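Local coordinates for DNA polymerase (Pyrobaculum calidifontis, PDB 5MDN), which probably catalyses template-directed DNA synthesis, adding nucleotides from deoxyribonucleoside triphosphates to a growing DNA strand with release of diphosphate, at residues D294-A297 against E298-V302; M303-E307 against R308-P312; P327-M330 against R331-L334; E663-A667 against Y668-L672; E748-V751 against I752-L756. All coordinates share one frame; numbering follows the deposited sequence.

Contact 1 of 5, residues D294-A297 against E298-V302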
# COMPACT_ATOMS: atom_id res chain seq x y z
N ASP A 294 12.99 5.52 -9.81
CA ASP A 294 13.85 5.04 -10.88
C ASP A 294 14.06 3.53 -10.80
O ASP A 294 14.09 2.84 -11.83
CB ASP A 294 15.19 5.77 -10.85
CG ASP A 294 15.87 5.69 -9.50
OD1 ASP A 294 15.29 6.20 -8.51
OD2 ASP A 294 16.97 5.11 -9.41
N ARG A 295 14.20 2.99 -9.59
CA ARG A 295 14.45 1.56 -9.44
C ARG A 295 13.18 0.73 -9.57
O ARG A 295 13.24 -0.40 -10.07
CB ARG A 295 15.15 1.29 -8.11
CG ARG A 295 16.54 1.90 -8.03
CD ARG A 295 17.20 1.65 -6.69
NE ARG A 295 18.53 2.24 -6.59
CZ ARG A 295 18.76 3.51 -6.25
NH1 ARG A 295 17.74 4.31 -5.97
NH2 ARG A 295 20.00 3.96 -6.19
N VAL A 296 12.04 1.26 -9.13
CA VAL A 296 10.77 0.57 -9.36
C VAL A 296 10.43 0.60 -10.85
O VAL A 296 9.92 -0.39 -11.40
CB VAL A 296 9.65 1.20 -8.51
CG1 VAL A 296 8.31 0.58 -8.86
CG2 VAL A 296 9.95 1.02 -7.04
N ALA A 297 10.69 1.72 -11.52
CA ALA A 297 10.46 1.81 -12.95
C ALA A 297 11.22 0.73 -13.71
O ALA A 297 10.70 0.16 -14.67
CB ALA A 297 10.86 3.20 -13.46
N GLU A 298 12.46 0.45 -13.30
CA GLU A 298 13.24 -0.59 -13.96
C GLU A 298 12.66 -1.97 -13.71
O GLU A 298 12.60 -2.80 -14.63
CB GLU A 298 14.70 -0.53 -13.50
CG GLU A 298 15.66 -1.25 -14.42
CD GLU A 298 17.01 -1.50 -13.77
OE1 GLU A 298 17.61 -0.53 -13.26
OE2 GLU A 298 17.48 -2.66 -13.77
N TYR A 299 12.27 -2.26 -12.47
CA TYR A 299 11.74 -3.58 -12.13
C TYR A 299 10.54 -3.93 -13.01
O TYR A 299 10.44 -5.06 -13.50
CB TYR A 299 11.35 -3.63 -10.66
CG TYR A 299 11.18 -5.04 -10.12
CD1 TYR A 299 12.29 -5.80 -9.77
CD2 TYR A 299 9.92 -5.60 -9.97
CE1 TYR A 299 12.14 -7.09 -9.28
CE2 TYR A 299 9.77 -6.88 -9.48
CZ TYR A 299 10.88 -7.62 -9.14
OH TYR A 299 10.73 -8.90 -8.66
N PHE A 300 9.63 -2.99 -13.21
CA PHE A 300 8.45 -3.21 -14.04
C PHE A 300 8.71 -2.93 -15.51
O PHE A 300 7.78 -3.04 -16.32
CB PHE A 300 7.28 -2.35 -13.53
CG PHE A 300 6.76 -2.77 -12.19
CD1 PHE A 300 7.43 -2.42 -11.03
CD2 PHE A 300 5.60 -3.52 -12.08
CE1 PHE A 300 6.95 -2.80 -9.79
CE2 PHE A 300 5.11 -3.90 -10.85
CZ PHE A 300 5.79 -3.55 -9.70
N GLY A 301 9.94 -2.58 -15.88
CA GLY A 301 10.31 -2.48 -17.28
C GLY A 301 9.70 -1.33 -18.04
O GLY A 301 9.33 -1.50 -19.21
N VAL A 302 9.59 -0.16 -17.42
CA VAL A 302 9.06 1.00 -18.13
C VAL A 302 10.21 1.91 -18.56
O VAL A 302 10.11 2.61 -19.57
CB VAL A 302 8.02 1.76 -17.27
CG1 VAL A 302 7.03 0.79 -16.66
CG2 VAL A 302 8.70 2.59 -16.19
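With CG1 of Val296 anti to the backbone N (chi1 174°) and CG of Phe300 turned beside its own N (chi1 -68°), the two side chains run side by side in the same direction, one helical turn apart. Val296 CG1 lies 3.8 Å from Phe300 CE1. The carbonyl oxygen of Val296 meets the phenyl ring at its edge, in the ring plane, and also accepts the backbone bond from Phe300 N (3.2 Å). Just before it, Glu298 N and Tyr299 N bond to Asp294 O and Arg295 O. The helix then closes with a Schellman motif: Gly301 takes a positive phi (70°), its N bonds to Glu298 O, and Val302 N reaches back to Ala297 O at 3.0 Å in an almost straight bond. This fold-back sets Val302 CG2 against Ala297 CB (3.5 Å). The carboxylate of Asp294 turns to Thr292 and Arg305. Helix 293-299 lies against helix 326-356, where Leu343 meets both Val296 and Phe300, Leu347 meets Phe300, and Ser339 meets Ala297. With an alanine at Phe300 the ring is gone, which would probably leave Val296 CG1 without its neighbour and a gap facing Leu343 and Leu347 of helix 326-356.

Contact 2 of 5, residues M303-E307 against R308-P312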
# COMPACT_ATOMS: atom_id res chain seq x y z
N MET A 303 11.30 1.91 -17.79
CA MET A 303 12.46 2.71 -18.15
C MET A 303 13.72 2.11 -17.55
O MET A 303 13.75 1.80 -16.35
CB MET A 303 12.30 4.16 -17.65
CG MET A 303 13.27 5.13 -18.30
SD MET A 303 12.82 6.86 -18.02
CE MET A 303 11.32 6.96 -18.98
N LYS A 304 14.75 1.95 -18.37
CA LYS A 304 16.00 1.36 -17.90
C LYS A 304 16.82 2.44 -17.20
O LYS A 304 17.05 3.52 -17.75
CB LYS A 304 16.79 0.74 -19.05
CG LYS A 304 17.66 -0.43 -18.60
CD LYS A 304 17.77 -1.50 -19.66
CE LYS A 304 17.59 -2.88 -19.05
NZ LYS A 304 17.64 -3.96 -20.07
N ARG A 305 17.24 2.14 -15.97
CA ARG A 305 17.99 3.09 -15.16
C ARG A 305 19.28 3.53 -15.84
O ARG A 305 19.70 4.69 -15.69
CB ARG A 305 18.26 2.47 -13.79
CG ARG A 305 18.73 3.41 -12.71
CD ARG A 305 18.41 2.81 -11.35
NE ARG A 305 19.18 3.40 -10.27
CZ ARG A 305 20.41 3.01 -9.95
NH1 ARG A 305 20.99 2.02 -10.62
NH2 ARG A 305 21.06 3.59 -8.95
N SER A 306 19.93 2.64 -16.59
CA SER A 306 21.15 3.00 -17.30
C SER A 306 20.91 3.78 -18.58
O SER A 306 21.85 4.38 -19.10
CB SER A 306 21.96 1.74 -17.61
OG SER A 306 21.23 0.85 -18.44
N GLU A 307 19.68 3.79 -19.11
CA GLU A 307 19.34 4.60 -20.27
C GLU A 307 18.65 5.90 -19.88
O GLU A 307 17.87 6.45 -20.66
CB GLU A 307 18.46 3.81 -21.25
CG GLU A 307 19.05 2.49 -21.71
CD GLU A 307 18.11 1.75 -22.66
OE1 GLU A 307 17.19 2.40 -23.21
OE2 GLU A 307 18.31 0.53 -22.86
N ARG A 308 18.92 6.40 -18.68
CA ARG A 308 18.13 7.47 -18.08
C ARG A 308 19.04 8.42 -17.32
O ARG A 308 20.05 8.02 -16.72
CB ARG A 308 17.06 6.91 -17.13
CG ARG A 308 16.30 7.99 -16.38
CD ARG A 308 16.28 7.71 -14.89
NE ARG A 308 15.40 8.62 -14.16
CZ ARG A 308 14.13 8.38 -13.87
NH1 ARG A 308 13.57 7.24 -14.25
NH2 ARG A 308 13.42 9.28 -13.20
N VAL A 309 18.68 9.71 -17.35
CA VAL A 309 19.42 10.73 -16.62
C VAL A 309 19.13 10.58 -15.13
O VAL A 309 17.98 10.35 -14.72
CB VAL A 309 19.04 12.12 -17.13
CG1 VAL A 309 19.76 13.20 -16.35
CG2 VAL A 309 19.33 12.24 -18.62
N LEU A 310 20.16 10.72 -14.31
CA LEU A 310 20.03 10.57 -12.86
C LEU A 310 20.82 11.66 -12.16
O LEU A 310 22.05 11.71 -12.25
CB LEU A 310 20.51 9.19 -12.40
CG LEU A 310 19.56 8.02 -12.67
CD1 LEU A 310 20.19 6.71 -12.23
CD2 LEU A 310 18.24 8.25 -11.95
N ILE A 311 20.10 12.54 -11.46
CA ILE A 311 20.71 13.59 -10.65
C ILE A 311 20.66 13.15 -9.19
O ILE A 311 19.65 12.59 -8.74
CB ILE A 311 19.99 14.94 -10.83
CG1 ILE A 311 20.51 15.71 -12.06
CG2 ILE A 311 20.09 15.81 -9.58
CD1 ILE A 311 20.29 15.03 -13.37
N PRO A 312 21.73 13.36 -8.41
CA PRO A 312 21.61 13.18 -6.95
C PRO A 312 20.58 14.15 -6.39
O PRO A 312 20.80 15.36 -6.38
CB PRO A 312 23.03 13.48 -6.44
CG PRO A 312 23.67 14.28 -7.52
CD PRO A 312 23.08 13.79 -8.81
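In the irregular loop between helices 293-299 and 316-320, beside the exonuclease metal site, the side chains of Met303 and Arg308 cross at about a right angle. A type I turn brings them together, with Glu307 N bonded to Lys304 O at 3.0 Å. Met303 SD comes to 3.9 Å from Arg308 NH1 and 4.0 Å from Arg308 CG, so the thioether meets both the charged end of the arginine and the start of its side chain. Arg308 CB rests on the turn, 3.4 Å from Lys304 O. A bend at chi2 (-129°) carries the arginine on past Val309, whose O takes a weak bond from Arg308 NE (3.2 Å). The guanidinium is gripped chiefly by a salt bridge to Asp336, with a weak bond from NH1 to Ser339. On another part of the loop Leu310 crosses Arg305 nearly perpendicularly; its CD1 packs on Arg305 CG at 3.6 Å and covers one face of the guanidinium, whose NE is paired with Asp294. The side chain of Arg308 lies about 7 Å from that of Asp169, a magnesium ligand of this protein, and the loop thus borders the metal site of an RNase H-like exonuclease domain.

Contact 3 of 5, residues P327-M330 against R331-L334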
# COMPACT_ATOMS: atom_id res chain seq x y z
N PRO A 327 19.32 22.19 -18.37
CA PRO A 327 18.64 21.33 -19.36
C PRO A 327 18.71 19.85 -19.03
O PRO A 327 17.86 19.09 -19.51
CB PRO A 327 19.38 21.64 -20.67
CG PRO A 327 20.70 22.18 -20.24
CD PRO A 327 20.41 22.96 -19.00
N THR A 328 19.68 19.41 -18.23
CA THR A 328 19.71 18.02 -17.80
C THR A 328 18.86 17.79 -16.55
O THR A 328 18.38 16.67 -16.33
CB THR A 328 21.15 17.55 -17.57
OG1 THR A 328 21.26 16.15 -17.87
CG2 THR A 328 21.59 17.77 -16.13
N LEU A 329 18.68 18.82 -15.72
CA LEU A 329 17.71 18.73 -14.63
C LEU A 329 16.29 18.61 -15.17
O LEU A 329 15.44 17.98 -14.54
CB LEU A 329 17.83 19.95 -13.72
CG LEU A 329 16.85 20.03 -12.54
CD1 LEU A 329 17.11 18.91 -11.54
CD2 LEU A 329 16.92 21.39 -11.87
N MET A 330 16.03 19.21 -16.34
CA MET A 330 14.72 19.07 -16.96
C MET A 330 14.48 17.63 -17.40
O MET A 330 13.44 17.04 -17.06
CB MET A 330 14.62 20.01 -18.16
CG MET A 330 13.21 20.26 -18.66
SD MET A 330 13.19 21.27 -20.15
CE MET A 330 11.84 22.39 -19.77
N ARG A 331 15.44 17.03 -18.11
CA ARG A 331 15.26 15.66 -18.58
C ARG A 331 15.16 14.68 -17.41
O ARG A 331 14.48 13.65 -17.52
CB ARG A 331 16.39 15.27 -19.53
CG ARG A 331 16.17 13.93 -20.18
CD ARG A 331 16.24 14.06 -21.69
NE ARG A 331 15.53 12.97 -22.35
CZ ARG A 331 15.08 13.02 -23.60
NH1 ARG A 331 15.26 14.11 -24.33
NH2 ARG A 331 14.44 11.98 -24.12
N TYR A 332 15.83 14.98 -16.30
CA TYR A 332 15.60 14.22 -15.07
C TYR A 332 14.13 14.29 -14.67
O TYR A 332 13.52 13.28 -14.31
CB TYR A 332 16.50 14.75 -13.96
CG TYR A 332 16.25 14.14 -12.59
CD1 TYR A 332 16.72 12.87 -12.28
CD2 TYR A 332 15.55 14.84 -11.62
CE1 TYR A 332 16.49 12.31 -11.03
CE2 TYR A 332 15.32 14.29 -10.37
CZ TYR A 332 15.79 13.03 -10.08
OH TYR A 332 15.57 12.47 -8.84
N VAL A 333 13.55 15.49 -14.73
CA VAL A 333 12.14 15.66 -14.38
C VAL A 333 11.25 14.96 -15.41
O VAL A 333 10.23 14.34 -15.05
CB VAL A 333 11.81 17.15 -14.25
CG1 VAL A 333 10.32 17.38 -14.22
CG2 VAL A 333 12.46 17.73 -13.01
N LEU A 334 11.61 15.02 -16.69
CA LEU A 334 10.81 14.34 -17.71
C LEU A 334 10.88 12.83 -17.57
O LEU A 334 9.87 12.14 -17.73
CB LEU A 334 11.25 14.75 -19.12
CG LEU A 334 10.68 16.02 -19.77
CD1 LEU A 334 9.16 16.03 -19.68
CD2 LEU A 334 11.27 17.28 -19.18
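Met330 and Leu334 lie side by side and point the same way, one turn apart on the same face of the helix. The methionine chain starts with CG anti to the backbone N (chi1 -163°), whereas the leucine places CG beside its N (chi1 -85°); with these different rotamers Met330 CG comes to 3.6 Å from Leu334 CD2. The Tyr332 side chain projects in another direction. Its ring is brushed by Leu329, with CD1 of the leucine 4.4 Å from CD2 of the tyrosine, a loose apolar touch, while Leu329 O lies near the ring plane at its edge. Val333 faces back to the preceding turn and sets CG2 3.4 Å from Leu329 O. The segment belongs to the first turns of the long helix 326-356, which packs on the mixed sheet of the RNase H-like exonuclease domain. Tyr332 and Asp336 match the Tyr-x-x-x-Asp pattern of the Exo III motif of family B polymerases, and the Val333 side chain comes within about 4 Å of that of the magnesium ligand Asp169. Met330 and Leu334 meet Val200 on strand 198-202; Val333 meets Met188 and Ala190 on strand 186-193. Regular backbone bonds fix the spacing of these groups: Tyr332 N to Thr328 O at 3.1 Å, then Val333 N to Leu329 O and Leu334 N to Met330 O. The bond from Arg331 N to Pro327 O is weak, stretched to 3.5 Å.

Contact 4 of 5, residues E663-A667 against Y668-L672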
# COMPACT_ATOMS: atom_id res chain seq x y z
N GLU A 663 40.89 0.18 -3.12
CA GLU A 663 42.06 0.68 -3.85
C GLU A 663 41.78 2.05 -4.46
O GLU A 663 42.56 2.99 -4.27
CB GLU A 663 42.46 -0.34 -4.93
CG GLU A 663 43.80 -0.07 -5.61
CD GLU A 663 43.66 0.84 -6.82
OE1 GLU A 663 42.52 1.08 -7.26
OE2 GLU A 663 44.70 1.31 -7.33
N ARG A 664 40.68 2.19 -5.21
CA ARG A 664 40.34 3.51 -5.73
C ARG A 664 39.95 4.48 -4.63
O ARG A 664 40.05 5.69 -4.82
CB ARG A 664 39.18 3.44 -6.73
CG ARG A 664 37.85 3.10 -6.09
CD ARG A 664 36.69 3.48 -7.00
NE ARG A 664 35.40 3.16 -6.38
CZ ARG A 664 34.73 4.01 -5.61
NH1 ARG A 664 35.22 5.22 -5.37
NH2 ARG A 664 33.57 3.66 -5.09
N LEU A 665 39.48 3.97 -3.49
CA LEU A 665 39.07 4.85 -2.40
C LEU A 665 40.27 5.46 -1.71
O LEU A 665 40.26 6.64 -1.35
CB LEU A 665 38.20 4.08 -1.40
CG LEU A 665 37.30 4.85 -0.44
CD1 LEU A 665 36.41 5.82 -1.20
CD2 LEU A 665 36.47 3.89 0.40
N LYS A 666 41.33 4.67 -1.51
CA LYS A 666 42.57 5.20 -0.97
C LYS A 666 43.36 6.00 -2.00
O LYS A 666 44.23 6.79 -1.62
CB LYS A 666 43.43 4.06 -0.41
CG LYS A 666 43.02 3.61 0.98
CD LYS A 666 44.02 2.64 1.58
CE LYS A 666 43.67 2.32 3.02
NZ LYS A 666 44.56 1.26 3.59
N ALA A 667 43.08 5.81 -3.29
CA ALA A 667 43.71 6.59 -4.34
C ALA A 667 43.01 7.92 -4.58
O ALA A 667 43.43 8.67 -5.47
CB ALA A 667 43.74 5.79 -5.64
N TYR A 668 41.97 8.22 -3.81
CA TYR A 668 41.24 9.49 -3.88
C TYR A 668 40.66 9.72 -5.27
O TYR A 668 40.98 10.70 -5.96
CB TYR A 668 42.15 10.65 -3.45
CG TYR A 668 42.72 10.50 -2.05
CD1 TYR A 668 41.91 10.61 -0.92
CD2 TYR A 668 44.07 10.25 -1.86
CE1 TYR A 668 42.43 10.48 0.35
CE2 TYR A 668 44.60 10.12 -0.59
CZ TYR A 668 43.78 10.23 0.51
OH TYR A 668 44.31 10.10 1.77
N LYS A 669 39.79 8.80 -5.69
CA LYS A 669 39.06 8.94 -6.95
C LYS A 669 37.55 8.80 -6.72
O LYS A 669 36.80 8.55 -7.68
CB LYS A 669 39.51 7.88 -7.96
CG LYS A 669 39.14 8.21 -9.40
CD LYS A 669 39.12 6.96 -10.26
CE LYS A 669 37.99 6.07 -9.76
NZ LYS A 669 37.72 4.88 -10.61
N PHE A 670 37.09 8.96 -5.49
CA PHE A 670 35.67 8.83 -5.22
C PHE A 670 34.92 10.09 -5.64
O PHE A 670 35.48 11.18 -5.76
CB PHE A 670 35.44 8.56 -3.73
CG PHE A 670 36.10 9.56 -2.83
CD1 PHE A 670 35.49 10.79 -2.57
CD2 PHE A 670 37.32 9.29 -2.24
CE1 PHE A 670 36.10 11.71 -1.75
CE2 PHE A 670 37.93 10.22 -1.42
CZ PHE A 670 37.32 11.43 -1.17
N ASP A 671 33.63 9.91 -5.89
CA ASP A 671 32.70 11.03 -5.96
C ASP A 671 32.19 11.28 -4.55
O ASP A 671 31.83 10.34 -3.84
CB ASP A 671 31.54 10.74 -6.91
CG ASP A 671 30.61 11.92 -7.08
OD1 ASP A 671 30.91 13.01 -6.55
OD2 ASP A 671 29.56 11.76 -7.74
N LEU A 672 32.17 12.55 -4.14
CA LEU A 672 31.86 12.86 -2.75
C LEU A 672 30.43 12.49 -2.40
O LEU A 672 30.17 12.05 -1.27
CB LEU A 672 32.10 14.35 -2.47
CG LEU A 672 32.08 14.76 -1.00
CD1 LEU A 672 33.30 14.23 -0.28
CD2 LEU A 672 31.98 16.27 -0.86
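Backbone bonds tie Lys669 and Tyr668 to the last turn of helix 647-666: Lys669 N meets Arg664 O at 3.2 Å, and Tyr668 N makes a weak bond to Leu665 O at 3.4 Å. Tyr668, at positive phi (59°), is where the chain leaves the helix, completing a Schellman motif. One face of its ring lies over Lys666 O, which sits 3.4 Å from the ring plane toward the rim. Apolar contact joins Leu665 CD1 to Phe670 CD2 at 3.7 Å, the leucine approaching the ring at a slant. Leu665 also reaches Val743 and Ile747 of helix 743-756. The cationic group comes in edgewise: Arg664 NH1 approaches Phe670 CA at 3.6 Å, with Phe670 CB in the guanidinium plane and that plane turned 56° from the ring. The arginine CG lies between the backbone N and the carbonyl carbon (chi1 69°), sending the extended chain toward Phe670. An alanine in place of Arg664 lacks the guanidinium edge that meets Phe670 CA and CB, and would probably leave Lys669 CE without the CD it crosses at 4.0 Å. Arg664 meets Lys669 through its aliphatic CD, while Arg664 NE and Lys669 NZ stay 5.1 Å apart, which probably limits their repulsion.

Contact 5 of 5, residues E748-V751 against I752-L756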
# COMPACT_ATOMS: atom_id res chain seq x y z
N GLU A 748 36.87 0.74 7.02
CA GLU A 748 36.89 -0.18 8.14
C GLU A 748 35.50 -0.49 8.69
O GLU A 748 35.20 -1.66 8.97
CB GLU A 748 37.78 0.36 9.26
CG GLU A 748 39.25 0.40 8.92
CD GLU A 748 40.10 0.95 10.05
OE1 GLU A 748 39.51 1.35 11.08
OE2 GLU A 748 41.34 0.99 9.90
N LYS A 749 34.63 0.50 8.86
CA LYS A 749 33.40 0.23 9.60
C LYS A 749 32.14 0.19 8.75
O LYS A 749 31.05 0.06 9.32
CB LYS A 749 33.23 1.22 10.75
CG LYS A 749 33.17 2.69 10.39
CD LYS A 749 33.25 3.51 11.67
CE LYS A 749 32.06 3.24 12.59
NZ LYS A 749 30.80 3.86 12.09
N GLN A 750 32.23 0.28 7.42
CA GLN A 750 31.04 0.04 6.59
C GLN A 750 31.29 -0.68 5.26
O GLN A 750 30.58 -1.64 4.96
CB GLN A 750 30.22 1.30 6.36
CG GLN A 750 29.18 1.40 7.45
CD GLN A 750 28.63 0.01 7.80
OE1 GLN A 750 28.14 -0.72 6.93
NE2 GLN A 750 28.75 -0.38 9.06
N VAL A 751 32.26 -0.24 4.46
CA VAL A 751 32.43 -0.87 3.15
C VAL A 751 32.75 -2.35 3.32
O VAL A 751 32.25 -3.20 2.57
CB VAL A 751 33.50 -0.14 2.31
CG1 VAL A 751 33.93 -0.99 1.13
CG2 VAL A 751 32.95 1.19 1.81
N ILE A 752 33.58 -2.69 4.31
CA ILE A 752 33.83 -4.10 4.62
C ILE A 752 32.59 -4.69 5.31
O ILE A 752 32.10 -5.73 4.86
CB ILE A 752 35.11 -4.28 5.46
CG1 ILE A 752 36.32 -4.54 4.56
CG2 ILE A 752 34.97 -5.43 6.45
CD1 ILE A 752 36.57 -3.47 3.52
N PRO A 753 32.04 -4.08 6.38
CA PRO A 753 30.83 -4.67 7.00
C PRO A 753 29.64 -4.80 6.06
O PRO A 753 28.83 -5.73 6.24
CB PRO A 753 30.54 -3.72 8.16
CG PRO A 753 31.85 -3.16 8.51
CD PRO A 753 32.57 -2.99 7.21
N ALA A 754 29.47 -3.90 5.09
CA ALA A 754 28.38 -4.06 4.14
C ALA A 754 28.57 -5.32 3.30
O ALA A 754 27.62 -6.08 3.07
CB ALA A 754 28.25 -2.83 3.24
N ALA A 755 29.80 -5.55 2.83
CA ALA A 755 30.10 -6.81 2.16
C ALA A 755 30.05 -7.98 3.14
O ALA A 755 29.68 -9.09 2.75
CB ALA A 755 31.48 -6.73 1.50
N LEU A 756 30.41 -7.75 4.40
CA LEU A 756 30.34 -8.80 5.41
C LEU A 756 28.92 -9.09 5.87
O LEU A 756 28.72 -10.09 6.57
CB LEU A 756 31.19 -8.44 6.63
CG LEU A 756 32.71 -8.41 6.45
CD1 LEU A 756 33.38 -8.41 7.81
CD2 LEU A 756 33.18 -9.59 5.61
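Pro753 is wedged against the turn of Lys749 and Gln750, making a proline kink in helix 743-756: its N has no hydrogen to give, and the turn at 748-751 widens to a pi type. The ring fills the place of the missing bond, with Pro753 CD 3.4 Å from Glu748 O. Bonding resumes beyond it, where Ala754 N donates to Gln750 O; Ala755 N to Val751 O follows as a weak bond of 3.4 Å. On the close-packed side the buried Val751, Ala754 and Ala755 face neighbouring helices: Val751 meets Val661 and Ala755 meets Val658 on helix 647-666, while Ala754 and Ala755 touch Val633 and Val637 of helix 628-643. Ile752 joins this side on Val658, but its CD1 is a distant 4.3 Å from Val751 CG1. The other side is looser and reaches solvent. Glu748 and Lys749 are exposed, the lysine amine bonded to Tyr745 OH, and Gln750 is partly so. A bend at chi2 (-38°) brings the amide of Gln750 near Pro753 CB, the two side chains crossing at a slant, although the exact placement of this amide is doubtful. The proline ring itself presses on the backbone of the turn before, Pro753 CG lying 3.4 Å from Lys749 C.

Overall arrangement
The five contacts follow one another along the chain and fall into two groups. Contacts 1, 2 and 3 belong to the exonuclease region: the centres of contacts 1 and 2 are about 10 Å apart, joined by the Asp294–Arg305 salt bridge, and those of contacts 2 and 3 about 11 Å, with Val309 and Ile311 packed on Thr328 and Tyr332. Helix 326-356, which carries contact 3, also packs against contacts 1 and 2, and all three lie near Asp169, contact 3 nearest. The centres of contacts 4 and 5 are about 16 Å apart, at the end of helix 647-666 with its following loop and on helix 743-756, which pack together in the polymerase part, probably its thumb.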